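Local coordinates for protein phosphoglycerate dehydrogenase (Lactobacillus plantarum, PDB 3EVT) that probably catalyses the NAD-dependent oxidation of 3-phospho-D-glycerate to 3-phosphooxypyruvate, as a member of the D-isomer specific 2-hydroxyacid dehydrogenases, at residues 199-204 / 228-233; 143-148 / 165-170; 212-217 / 244-249; 138-143 / 194-199; 96-101 / 276-281. One frame throughout, in Å; residues are numbered along the deposited sequence.

Contact 1: residues 199-204 / 228-233; sequences LPLTPT and RGPAVD
L201 lies against R228 and P230, joining two loops of the Rossmann-type NAD-binding domain. Residues 199-204 follow strand 194-197, and residues 228-233 follow the next strand of the sheet, 222-225. Both loops therefore lie beyond the C-terminal ends of parallel strands, the side on which Rossmann folds bind their dinucleotide.

The side chain of L201 can be followed outward. Its CB meets the aliphatic part of R228, with CG at 3.8 Å and CD at 4.0 Å. CG of L201 is anti to the backbone N (chi1 -160°), beside the carbonyl carbon. Beyond it, CD2 sits 3.7 Å from P230 CG. The same methyl also meets CB and CD of that proline. The two side chains cross at about a right angle, and CD2 comes closest to the ring at CG.

R228 CG also comes close to the backbone of L201, 3.6 Å from its N. The R228 chain then bends at chi2 and chi3, and its guanidinium end packs on H276. An alanine in place of R228 would probably leave L201 CB without its neighbouring methylenes and H276 without the guanidinium group beside it.

P230 belongs to a short 3-10 turn, residues 229-231, in which A231 N bonds to R228 O. D233 then caps helix 234-242. No direct hydrogen bond spans the two segments. A water links them instead: it donates to L199 O at 2.8 Å and accepts from R228 N at 3.1 Å.

Contact 2: residues 143-148 / 165-170; sequences YGTGQI and GVNTTG
Y143 and V166 pair in a parallel beta bridge at the C-terminal ends of strands 139-143 and 162-167. This is a buried contact inside a beta-alpha-beta unit of the Rossmann fold. G144 N donates to V166 O at 2.9 Å, and V166 also bonds to the backbone of I142.

The two side chains lie side by side and point the same way. V166 CG2 stands over the centre of the Y143 ring in a CH-pi contact, 3.8 Å from the centroid and 4° off the ring normal. F209 meets the same ring edge-to-face. An alanine in place of Y143 would probably leave V166 CG2 without its aromatic cover and F209 without the ring it meets edge-to-face.

T145 makes the second link with both its branches. CG2, anti to the carbonyl carbon, packs 3.7 Å from G165 CA, where a side chain on that glycine would clash. OG1 stands between the backbone N and the carbonyl carbon (chi1 64°) and accepts from N167 ND2 at 3.0 Å, close to the amide plane of N167. ND2 also bonds to H171 O.

G144 and G146 fit the first glycines of a GxGxxG turn, consistent with a dinucleotide-binding loop. The turn leads into helix 147-158, where I148 rests on A95 and I98 of helix 93-110. G165 bonds to strand 178-181.

Contact 3: residues 212-217 / 244-249; sequences ELFQQT and HQLSMA
F214 and L246 cross obliquely, with one methyl of the leucine over a face of the ring. L246 CD1 lies 4.0 Å above the ring plane, displaced toward the rim. It is nearest F214 CE1, at 4.0 Å. The line from CD1 to the ring centroid is 21° off the normal, which makes this a CH-pi contact. The CB of F214 points toward the other segment, and its CG is anti to the carbonyl carbon (chi1 -65°).

Q215 and Q245 also meet at an angle, on the more open side of the contact. Q245 NE2 comes so close to Q215 CG that the placing of this amide is doubtful. Nearer its root, Q245 packs its CG 4.1 Å from F214 O.

The third pair is polar. T217 OG1 lies 3.0 Å from Q245 O, and F214 O is also near this hydroxyl. A water donates to Q245 O at 2.8 Å and weakly to T217 O, so it bridges the two segments.

The contact joins the end of helix 211-215 to the turn between helix 234-242 and strand 248-251. H244 is the C-prime residue of a Schellman motif that closes helix 234-242. F214 also rests on A240 of that helix, and L246 on its L237 and L241. Both side chains touch L223 of strand 222-225, while L213 and Q216 touch L189 of helix 186-191.

Contact 4: residues 138-143 / 194-199; sequences QQLLIY and FIVNAL
F194 starts the parallel pairing of strand 194-197 with strand 139-143, in the middle of the Rossmann sheet. Its N donates to Q139 O at 3.1 Å, and its O accepts from L141 N. F194 CB packs on L140 CD1. The ring reaches Q138, with CE2 3.8 Å from Q138 OE1 and the ring and amide planes 53° apart. Q138 NE2 bonds away from the contact, to T134 O.

I195 faces the other side of the sheet. Its CG2 lies 3.9 Å from Y143 CE2, the two side chains running side by side.

V196 returns to the face of F194. Its N donates to L141 O at 2.8 Å, and its O accepts from Y143 N. V196 CG2 touches L140 CD1 at 3.6 Å.

N197 pairs with Y143 in register. With CG anti to the backbone N (chi1 179°), N197 OD1 accepts from L199 N at 3.1 Å, the donor 60° out of the carbonyl plane; this is an Asx turn. ND2 bonds to N225 OD1 of the next strand.

A198 N gives the last backbone bond, to Y143 O at 3.0 Å. L199 then packs CD1 on Y143 CB, 3.7 Å away.

Five backbone bonds thus satisfy the polar groups between the strands, while both faces remain largely apolar. L140, I142 and V196 meet L152 of helix 147-158. L141, Y143 and I195 meet L189 of helix 186-191. The chemistry is that of a sheet core covered by helices on two faces, and N197 adds a polar link at its C-terminal end.

Contact 5: residues 96-101 / 276-281; sequences DAISES and HISGQI
A97, I98 and S101 of helix 93-110 meet a type I beta turn that runs from I277 to Q280. The helix is regular here, with E100 N bonded to D96 O and S101 N to A97 O. The turn closes with Q280 N on I277 O and follows strand 271-273, the last in the Rossmann sheet. No hydrogen bond crosses between the two segments. The backbones come closest at I98 and S278, where I98 CA makes a CH...O contact to S278 O at 3.6 Å.

The side chains fill in around this point. I98 CG1, anti to its own carbonyl carbon (chi1 -65°), sits 3.5 Å from G279 CA, a tight fit. It also lies near S278 O. On the preceding residue, A97 CB meets I281 CG2 at 3.6 Å. D252, just after strand 248-251, receives bonds from the backbone N atoms of I277 and S278.

The second subunit lies close by: E100 bonds to its L135 and T136 backbones. S101 packs its CB 3.6 Å from S278 CB. S101 OG lies 3.5 Å from S278 CA and is hydrogen-bonded to R111 NE of the second subunit.

In the fold
Contacts 2 and 4 are the sheet core. They share Y143, place strand 139-143 between its two neighbours, and rely on backbone bonds with apolar cover. Contact 3 is also buried, but it joins a helix end to a turn at one side of the same domain, through an aromatic-methyl contact and a water. Contact 1 is the surface contact of the set. It shares L199 with contact 4, and its loops meet by van der Waals contact and one water. Contact 5 is partly buried and lies nearest the centre of the chain. It touches contact 1 through R228 and H276, touches contact 2 through I98 and I148, and alone borders the second subunit.

Contact 1: residues 199-204 / 228-233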
# COMPACT_ATOMS: atom_id res chain seq x y z
N LEU A 199 9.44 -5.99 17.71
CA LEU A 199 9.33 -6.31 19.14
C LEU A 199 9.96 -5.27 20.07
O LEU A 199 10.88 -4.53 19.67
CB LEU A 199 10.02 -7.62 19.44
CG LEU A 199 9.42 -8.83 18.78
CD1 LEU A 199 10.47 -9.97 18.78
CD2 LEU A 199 8.15 -9.22 19.48
N PRO A 200 9.51 -5.28 21.33
CA PRO A 200 10.25 -4.59 22.36
C PRO A 200 11.49 -5.41 22.75
O PRO A 200 11.52 -6.67 22.56
CB PRO A 200 9.26 -4.55 23.53
CG PRO A 200 8.60 -5.88 23.44
CD PRO A 200 8.40 -6.08 21.92
N LEU A 201 12.51 -4.72 23.25
CA LEU A 201 13.66 -5.42 23.82
C LEU A 201 13.35 -6.02 25.18
O LEU A 201 12.90 -5.32 26.10
CB LEU A 201 14.87 -4.50 23.98
CG LEU A 201 16.29 -5.10 24.12
CD1 LEU A 201 16.56 -6.36 23.32
CD2 LEU A 201 17.26 -4.01 23.70
N THR A 202 13.59 -7.33 25.28
CA THR A 202 13.60 -8.02 26.55
C THR A 202 14.82 -8.90 26.61
O THR A 202 15.48 -9.11 25.61
CB THR A 202 12.46 -8.96 26.65
OG1 THR A 202 12.79 -10.11 25.85
CG2 THR A 202 11.19 -8.26 26.19
N PRO A 203 15.11 -9.46 27.80
CA PRO A 203 16.31 -10.31 27.91
C PRO A 203 16.33 -11.51 26.96
O PRO A 203 17.40 -11.91 26.47
CB PRO A 203 16.31 -10.72 29.39
CG PRO A 203 15.67 -9.54 30.09
CD PRO A 203 14.56 -9.08 29.11
N THR A 204 15.15 -12.07 26.66
CA THR A 204 15.08 -13.23 25.77
C THR A 204 14.79 -12.92 24.30
O THR A 204 14.54 -13.83 23.51
CB THR A 204 14.05 -14.30 26.25
OG1 THR A 204 12.78 -13.68 26.52
CG2 THR A 204 14.58 -15.06 27.48
N ARG A 228 14.27 -2.84 18.06
CA ARG A 228 15.44 -2.22 18.70
C ARG A 228 16.70 -2.81 18.14
O ARG A 228 16.73 -3.95 17.70
CB ARG A 228 15.45 -2.49 20.20
CG ARG A 228 14.10 -2.62 20.79
CD ARG A 228 13.82 -1.43 21.67
NE ARG A 228 13.72 -0.25 20.86
CZ ARG A 228 14.44 0.86 21.03
NH1 ARG A 228 15.32 0.95 22.03
NH2 ARG A 228 14.26 1.89 20.21
N GLY A 229 17.77 -2.03 18.15
CA GLY A 229 19.03 -2.47 17.59
C GLY A 229 19.48 -3.87 17.98
O GLY A 229 19.67 -4.72 17.11
N PRO A 230 19.65 -4.11 19.30
CA PRO A 230 20.20 -5.39 19.81
C PRO A 230 19.33 -6.64 19.59
O PRO A 230 19.70 -7.70 20.06
CB PRO A 230 20.34 -5.15 21.33
CG PRO A 230 20.17 -3.61 21.52
CD PRO A 230 19.31 -3.16 20.38
N ALA A 231 18.19 -6.52 18.92
CA ALA A 231 17.42 -7.70 18.57
C ALA A 231 18.19 -8.49 17.53
O ALA A 231 18.01 -9.68 17.39
CB ALA A 231 16.03 -7.31 18.02
N VAL A 232 19.05 -7.78 16.81
CA VAL A 232 19.75 -8.28 15.66
C VAL A 232 21.26 -8.30 15.88
O VAL A 232 21.90 -7.30 16.19
CB VAL A 232 19.43 -7.39 14.42
CG1 VAL A 232 20.33 -7.71 13.22
CG2 VAL A 232 17.93 -7.44 14.09
N ASP A 233 21.82 -9.49 15.70
CA ASP A 233 23.24 -9.72 15.77
C ASP A 233 23.87 -9.25 14.46
O ASP A 233 23.69 -9.87 13.38
CB ASP A 233 23.44 -11.21 16.01
CG ASP A 233 24.90 -11.60 16.18
OD1 ASP A 233 25.77 -10.95 15.56
OD2 ASP A 233 25.17 -12.61 16.89
O HOH W 1 13.48 -5.53 19.28

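Contact 2: residues 143-148 / 165-170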
# COMPACT_ATOMS: atom_id res chain seq x y z
N TYR A 143 7.14 -10.17 13.75
CA TYR A 143 7.31 -10.42 15.17
C TYR A 143 6.82 -9.22 15.95
O TYR A 143 7.41 -8.12 15.87
CB TYR A 143 8.82 -10.65 15.49
CG TYR A 143 9.40 -11.99 15.04
CD1 TYR A 143 9.72 -12.98 15.98
CD2 TYR A 143 9.66 -12.25 13.68
CE1 TYR A 143 10.27 -14.19 15.59
CE2 TYR A 143 10.20 -13.46 13.27
CZ TYR A 143 10.50 -14.43 14.25
OH TYR A 143 11.02 -15.66 13.88
N GLY A 144 5.74 -9.42 16.70
CA GLY A 144 5.09 -8.32 17.38
C GLY A 144 3.73 -8.08 16.77
O GLY A 144 3.63 -7.54 15.64
N THR A 145 2.68 -8.45 17.48
CA THR A 145 1.32 -8.29 16.95
C THR A 145 0.56 -7.20 17.76
O THR A 145 -0.69 -7.20 17.82
CB THR A 145 0.56 -9.65 16.88
OG1 THR A 145 0.38 -10.19 18.19
CG2 THR A 145 1.33 -10.66 16.03
N GLY A 146 1.31 -6.29 18.36
CA GLY A 146 0.71 -5.09 18.98
C GLY A 146 0.14 -4.15 17.92
O GLY A 146 -0.04 -4.54 16.75
N GLN A 147 -0.13 -2.90 18.31
CA GLN A 147 -0.80 -1.95 17.42
C GLN A 147 -0.01 -1.76 16.12
O GLN A 147 -0.59 -1.74 15.03
CB GLN A 147 -0.90 -0.60 18.14
CG GLN A 147 -1.84 0.43 17.49
CD GLN A 147 -1.39 1.88 17.79
OE1 GLN A 147 -0.58 2.12 18.69
NE2 GLN A 147 -1.90 2.83 17.00
N ILE A 148 1.30 -1.59 16.23
CA ILE A 148 2.17 -1.45 15.04
C ILE A 148 2.10 -2.67 14.10
O ILE A 148 1.82 -2.51 12.90
CB ILE A 148 3.62 -1.14 15.44
CG1 ILE A 148 3.73 0.31 15.96
CG2 ILE A 148 4.59 -1.36 14.27
CD1 ILE A 148 4.93 0.51 16.84
N GLY A 165 1.98 -13.37 11.99
CA GLY A 165 2.54 -12.65 13.14
C GLY A 165 3.03 -13.52 14.30
O GLY A 165 2.52 -14.60 14.53
N VAL A 166 4.05 -13.09 15.02
CA VAL A 166 4.57 -13.91 16.08
C VAL A 166 4.30 -13.20 17.39
O VAL A 166 4.69 -12.02 17.51
CB VAL A 166 6.11 -14.15 15.94
CG1 VAL A 166 6.63 -15.15 17.02
CG2 VAL A 166 6.47 -14.60 14.53
N ASN A 167 3.62 -13.88 18.35
CA ASN A 167 3.39 -13.33 19.71
C ASN A 167 3.65 -14.41 20.81
O ASN A 167 4.12 -15.52 20.50
CB ASN A 167 2.01 -12.65 19.84
CG ASN A 167 0.86 -13.59 19.49
OD1 ASN A 167 0.96 -14.79 19.72
ND2 ASN A 167 -0.23 -13.05 18.93
N THR A 168 3.38 -14.12 22.08
CA THR A 168 3.85 -15.06 23.11
C THR A 168 3.19 -16.39 22.98
O THR A 168 3.87 -17.41 22.95
CB THR A 168 3.64 -14.55 24.55
OG1 THR A 168 2.32 -14.01 24.67
CG2 THR A 168 4.65 -13.47 24.88
N THR A 169 1.87 -16.39 22.87
CA THR A 169 1.12 -17.63 22.94
C THR A 169 0.41 -18.01 21.65
O THR A 169 -0.40 -18.93 21.63
CB THR A 169 0.12 -17.57 24.13
OG1 THR A 169 -0.91 -16.60 23.87
CG2 THR A 169 0.87 -17.17 25.39
N GLY A 170 0.71 -17.28 20.57
CA GLY A 170 0.13 -17.58 19.26
C GLY A 170 -1.34 -17.28 19.24
O GLY A 170 -2.09 -17.86 18.48

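Contact 3: residues 212-217 / 244-249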
# COMPACT_ATOMS: atom_id res chain seq x y z
N GLU A 212 21.02 -19.03 14.36
CA GLU A 212 20.04 -20.12 14.28
C GLU A 212 18.82 -19.72 13.44
O GLU A 212 18.42 -20.46 12.52
CB GLU A 212 19.59 -20.56 15.67
N LEU A 213 18.24 -18.56 13.78
CA LEU A 213 17.05 -17.99 13.08
C LEU A 213 17.28 -17.89 11.58
O LEU A 213 16.51 -18.45 10.79
CB LEU A 213 16.63 -16.61 13.64
CG LEU A 213 15.31 -16.04 13.06
CD1 LEU A 213 14.54 -15.11 14.00
CD2 LEU A 213 15.46 -15.36 11.69
N PHE A 214 18.38 -17.24 11.21
CA PHE A 214 18.72 -17.03 9.82
C PHE A 214 18.83 -18.35 9.09
O PHE A 214 18.41 -18.46 7.95
CB PHE A 214 20.01 -16.21 9.69
CG PHE A 214 19.90 -14.80 10.21
CD1 PHE A 214 18.67 -14.13 10.17
CD2 PHE A 214 21.00 -14.14 10.75
CE1 PHE A 214 18.55 -12.85 10.65
CE2 PHE A 214 20.90 -12.84 11.25
CZ PHE A 214 19.66 -12.19 11.20
N GLN A 215 19.41 -19.35 9.74
CA GLN A 215 19.57 -20.68 9.13
C GLN A 215 18.26 -21.41 8.86
O GLN A 215 18.23 -22.28 8.02
CB GLN A 215 20.48 -21.57 10.01
CG GLN A 215 21.86 -21.87 9.39
CD GLN A 215 22.97 -22.10 10.43
OE1 GLN A 215 22.82 -22.92 11.37
NE2 GLN A 215 24.09 -21.39 10.26
N GLN A 216 17.18 -21.09 9.58
CA GLN A 216 15.88 -21.70 9.34
C GLN A 216 15.11 -21.15 8.11
O GLN A 216 14.05 -21.67 7.79
CB GLN A 216 14.98 -21.58 10.57
CG GLN A 216 15.45 -22.33 11.79
CD GLN A 216 14.68 -21.91 13.03
OE1 GLN A 216 13.69 -22.54 13.42
NE2 GLN A 216 15.09 -20.81 13.62
N THR A 217 15.64 -20.12 7.44
CA THR A 217 14.92 -19.48 6.34
C THR A 217 15.25 -20.23 5.08
O THR A 217 16.39 -20.67 4.92
CB THR A 217 15.31 -17.97 6.12
OG1 THR A 217 16.64 -17.85 5.60
CG2 THR A 217 15.15 -17.14 7.36
N HIS A 244 24.03 -15.68 1.31
CA HIS A 244 22.72 -15.62 0.69
C HIS A 244 21.67 -16.37 1.45
O HIS A 244 20.82 -17.00 0.83
CB HIS A 244 22.80 -16.22 -0.70
CG HIS A 244 23.97 -15.72 -1.47
ND1 HIS A 244 24.04 -14.42 -1.93
CD2 HIS A 244 25.13 -16.31 -1.84
CE1 HIS A 244 25.19 -14.23 -2.56
NE2 HIS A 244 25.88 -15.36 -2.51
N GLN A 245 21.74 -16.36 2.78
CA GLN A 245 20.65 -16.87 3.58
C GLN A 245 19.57 -15.78 3.63
O GLN A 245 18.39 -16.05 3.91
CB GLN A 245 21.13 -17.22 5.00
CG GLN A 245 21.46 -18.69 5.23
CD GLN A 245 22.38 -18.94 6.46
OE1 GLN A 245 23.12 -18.04 6.91
NE2 GLN A 245 22.34 -20.17 6.99
N LEU A 246 20.00 -14.55 3.39
CA LEU A 246 19.12 -13.36 3.36
C LEU A 246 19.44 -12.62 2.07
O LEU A 246 20.61 -12.56 1.67
CB LEU A 246 19.43 -12.42 4.54
CG LEU A 246 19.11 -12.83 5.98
CD1 LEU A 246 19.27 -11.64 6.93
CD2 LEU A 246 17.70 -13.38 6.09
N SER A 247 18.44 -12.01 1.43
CA SER A 247 18.72 -11.22 0.21
C SER A 247 19.11 -9.76 0.50
O SER A 247 19.89 -9.18 -0.25
CB SER A 247 17.55 -11.24 -0.77
OG SER A 247 16.31 -11.01 -0.11
N MET A 248 18.60 -9.17 1.59
CA MET A 248 18.67 -7.72 1.80
C MET A 248 18.27 -7.46 3.25
O MET A 248 17.55 -8.28 3.85
CB MET A 248 17.66 -6.96 0.89
CG MET A 248 18.01 -6.83 -0.57
SD MET A 248 19.36 -5.70 -1.09
CE MET A 248 18.87 -4.37 -0.05
N ALA A 249 18.71 -6.33 3.80
CA ALA A 249 18.21 -5.87 5.10
C ALA A 249 17.91 -4.37 5.10
O ALA A 249 18.49 -3.61 4.32
CB ALA A 249 19.17 -6.18 6.17
O HOH W 2 17.06 -18.46 3.20

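Contact 4: residues 138-143 / 194-199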
# COMPACT_ATOMS: atom_id res chain seq x y z
N GLN A 138 3.23 -12.39 -1.89
CA GLN A 138 4.37 -12.81 -1.05
C GLN A 138 4.01 -12.92 0.45
O GLN A 138 2.90 -12.50 0.88
CB GLN A 138 5.62 -11.93 -1.31
CG GLN A 138 6.04 -11.83 -2.79
CD GLN A 138 7.56 -11.47 -3.00
OE1 GLN A 138 8.43 -12.12 -2.40
NE2 GLN A 138 7.86 -10.45 -3.86
N GLN A 139 4.90 -13.55 1.22
CA GLN A 139 4.66 -13.79 2.64
C GLN A 139 5.45 -12.82 3.48
O GLN A 139 6.66 -12.68 3.34
CB GLN A 139 5.10 -15.17 3.10
CG GLN A 139 4.71 -16.28 2.21
CD GLN A 139 3.37 -16.82 2.58
OE1 GLN A 139 2.65 -17.39 1.73
NE2 GLN A 139 2.99 -16.63 3.85
N LEU A 140 4.74 -12.17 4.38
CA LEU A 140 5.32 -11.28 5.36
C LEU A 140 5.18 -11.94 6.75
O LEU A 140 4.08 -12.21 7.20
CB LEU A 140 4.55 -9.96 5.31
CG LEU A 140 4.88 -8.91 6.37
CD1 LEU A 140 6.37 -8.59 6.27
CD2 LEU A 140 4.04 -7.62 6.24
N LEU A 141 6.30 -12.15 7.41
CA LEU A 141 6.33 -12.59 8.79
C LEU A 141 6.68 -11.42 9.74
O LEU A 141 7.78 -10.84 9.67
CB LEU A 141 7.36 -13.74 8.91
CG LEU A 141 7.57 -14.27 10.36
CD1 LEU A 141 6.25 -14.81 10.98
CD2 LEU A 141 8.65 -15.34 10.34
N ILE A 142 5.76 -11.06 10.63
CA ILE A 142 6.02 -9.96 11.61
C ILE A 142 6.06 -10.48 13.05
O ILE A 142 5.13 -11.14 13.50
CB ILE A 142 4.91 -8.85 11.55
CG1 ILE A 142 4.59 -8.43 10.09
CG2 ILE A 142 5.26 -7.61 12.47
CD1 ILE A 142 3.23 -7.61 9.95
N TYR A 143 7.14 -10.17 13.75
CA TYR A 143 7.31 -10.42 15.17
C TYR A 143 6.82 -9.22 15.95
O TYR A 143 7.41 -8.12 15.87
CB TYR A 143 8.82 -10.65 15.49
CG TYR A 143 9.40 -11.99 15.04
CD1 TYR A 143 9.72 -12.98 15.98
CD2 TYR A 143 9.66 -12.25 13.68
CE1 TYR A 143 10.27 -14.19 15.59
CE2 TYR A 143 10.20 -13.46 13.27
CZ TYR A 143 10.50 -14.43 14.25
OH TYR A 143 11.02 -15.66 13.88
N PHE A 194 9.60 -11.88 3.61
CA PHE A 194 10.06 -10.69 4.38
C PHE A 194 9.82 -10.97 5.85
O PHE A 194 8.75 -11.50 6.26
CB PHE A 194 9.26 -9.42 3.98
CG PHE A 194 9.28 -9.13 2.50
CD1 PHE A 194 10.21 -8.23 1.96
CD2 PHE A 194 8.40 -9.76 1.65
CE1 PHE A 194 10.25 -7.97 0.63
CE2 PHE A 194 8.43 -9.50 0.30
CZ PHE A 194 9.37 -8.62 -0.22
N ILE A 195 10.82 -10.65 6.64
CA ILE A 195 10.75 -10.78 8.08
C ILE A 195 10.92 -9.40 8.72
O ILE A 195 11.90 -8.72 8.50
CB ILE A 195 11.84 -11.70 8.62
CG1 ILE A 195 11.67 -13.12 8.02
CG2 ILE A 195 11.84 -11.66 10.16
CD1 ILE A 195 12.85 -14.10 8.24
N VAL A 196 9.94 -9.00 9.50
CA VAL A 196 9.94 -7.72 10.13
C VAL A 196 10.02 -7.90 11.65
O VAL A 196 9.19 -8.57 12.25
CB VAL A 196 8.69 -6.87 9.68
CG1 VAL A 196 8.61 -5.52 10.47
CG2 VAL A 196 8.77 -6.60 8.09
N ASN A 197 11.04 -7.30 12.26
CA ASN A 197 11.06 -7.20 13.71
C ASN A 197 10.41 -5.92 14.18
O ASN A 197 10.89 -4.87 13.86
CB ASN A 197 12.47 -7.21 14.27
CG ASN A 197 12.45 -7.09 15.78
OD1 ASN A 197 11.64 -7.76 16.41
ND2 ASN A 197 13.23 -6.18 16.36
N ALA A 198 9.34 -6.02 14.97
CA ALA A 198 8.74 -4.87 15.62
C ALA A 198 8.60 -5.14 17.13
O ALA A 198 7.71 -4.61 17.79
CB ALA A 198 7.34 -4.57 14.99
N LEU A 199 9.44 -5.99 17.71
CA LEU A 199 9.33 -6.31 19.14
C LEU A 199 9.96 -5.27 20.07
O LEU A 199 10.88 -4.53 19.67
CB LEU A 199 10.02 -7.62 19.44
CG LEU A 199 9.42 -8.83 18.78
CD1 LEU A 199 10.47 -9.97 18.78
CD2 LEU A 199 8.15 -9.22 19.48

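Contact 5: residues 96-101 / 276-281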
# COMPACT_ATOMS: atom_id res chain seq x y z
N ASP A 96 0.60 3.96 11.74
CA ASP A 96 0.52 4.19 10.28
C ASP A 96 1.82 4.64 9.62
O ASP A 96 2.18 4.10 8.57
CB ASP A 96 -0.57 5.22 9.93
CG ASP A 96 -1.88 4.57 9.38
OD1 ASP A 96 -2.43 3.64 10.06
OD2 ASP A 96 -2.38 5.02 8.29
N ALA A 97 2.51 5.63 10.19
CA ALA A 97 3.78 6.07 9.60
C ALA A 97 4.84 4.98 9.57
O ALA A 97 5.51 4.81 8.58
CB ALA A 97 4.34 7.34 10.30
N ILE A 98 5.01 4.28 10.68
CA ILE A 98 5.98 3.22 10.77
C ILE A 98 5.64 2.09 9.78
O ILE A 98 6.51 1.51 9.15
CB ILE A 98 5.99 2.62 12.17
CG1 ILE A 98 6.47 3.65 13.19
CG2 ILE A 98 6.76 1.32 12.19
CD1 ILE A 98 6.10 3.23 14.74
N SER A 99 4.37 1.80 9.62
CA SER A 99 4.02 0.81 8.62
C SER A 99 4.39 1.24 7.21
O SER A 99 4.89 0.42 6.41
CB SER A 99 2.53 0.56 8.68
OG SER A 99 2.26 -0.16 9.85
N GLU A 100 4.11 2.50 6.88
CA GLU A 100 4.55 3.07 5.58
C GLU A 100 6.07 2.96 5.35
O GLU A 100 6.51 2.63 4.25
CB GLU A 100 4.10 4.54 5.46
CG GLU A 100 2.56 4.69 5.24
CD GLU A 100 2.22 6.06 4.71
OE1 GLU A 100 3.17 6.73 4.19
OE2 GLU A 100 1.01 6.45 4.78
N SER A 101 6.88 3.22 6.37
CA SER A 101 8.34 2.95 6.29
C SER A 101 8.69 1.52 5.97
O SER A 101 9.61 1.27 5.19
CB SER A 101 9.03 3.31 7.59
OG SER A 101 8.93 4.72 7.78
N HIS A 276 16.92 5.73 12.48
CA HIS A 276 15.79 5.71 13.43
C HIS A 276 14.69 6.72 13.09
O HIS A 276 14.13 7.38 14.00
CB HIS A 276 16.26 5.94 14.87
CG HIS A 276 15.43 5.23 15.90
ND1 HIS A 276 15.98 4.61 17.01
CD2 HIS A 276 14.08 5.03 15.99
CE1 HIS A 276 15.01 4.06 17.73
NE2 HIS A 276 13.86 4.30 17.14
N ILE A 277 14.37 6.86 11.81
CA ILE A 277 13.34 7.82 11.43
C ILE A 277 11.92 7.27 11.34
O ILE A 277 10.98 8.06 11.23
CB ILE A 277 13.62 8.44 10.08
CG1 ILE A 277 14.01 7.35 9.08
CG2 ILE A 277 14.71 9.52 10.20
CD1 ILE A 277 14.21 7.87 7.69
N SER A 278 11.75 5.96 11.37
CA SER A 278 10.48 5.39 10.87
C SER A 278 9.26 5.90 11.62
O SER A 278 8.18 6.01 11.05
CB SER A 278 10.47 3.85 10.89
OG SER A 278 10.55 3.36 12.22
N GLY A 279 9.44 6.19 12.90
CA GLY A 279 8.30 6.57 13.74
C GLY A 279 8.07 8.08 13.90
O GLY A 279 7.05 8.49 14.51
N GLN A 280 9.00 8.89 13.39
CA GLN A 280 8.86 10.36 13.45
C GLN A 280 7.67 10.86 12.62
O GLN A 280 7.59 10.62 11.40
CB GLN A 280 10.12 11.04 12.94
CG GLN A 280 11.36 10.57 13.63
CD GLN A 280 12.54 11.50 13.45
OE1 GLN A 280 12.83 11.95 12.33
NE2 GLN A 280 13.22 11.79 14.54
N ILE A 281 6.73 11.52 13.29
CA ILE A 281 5.57 12.07 12.60
C ILE A 281 5.54 13.55 12.79
O ILE A 281 6.22 14.07 13.69
CB ILE A 281 4.23 11.51 13.12
CG1 ILE A 281 4.16 11.60 14.65
CG2 ILE A 281 4.05 10.07 12.70
CD1 ILE A 281 2.84 11.07 15.18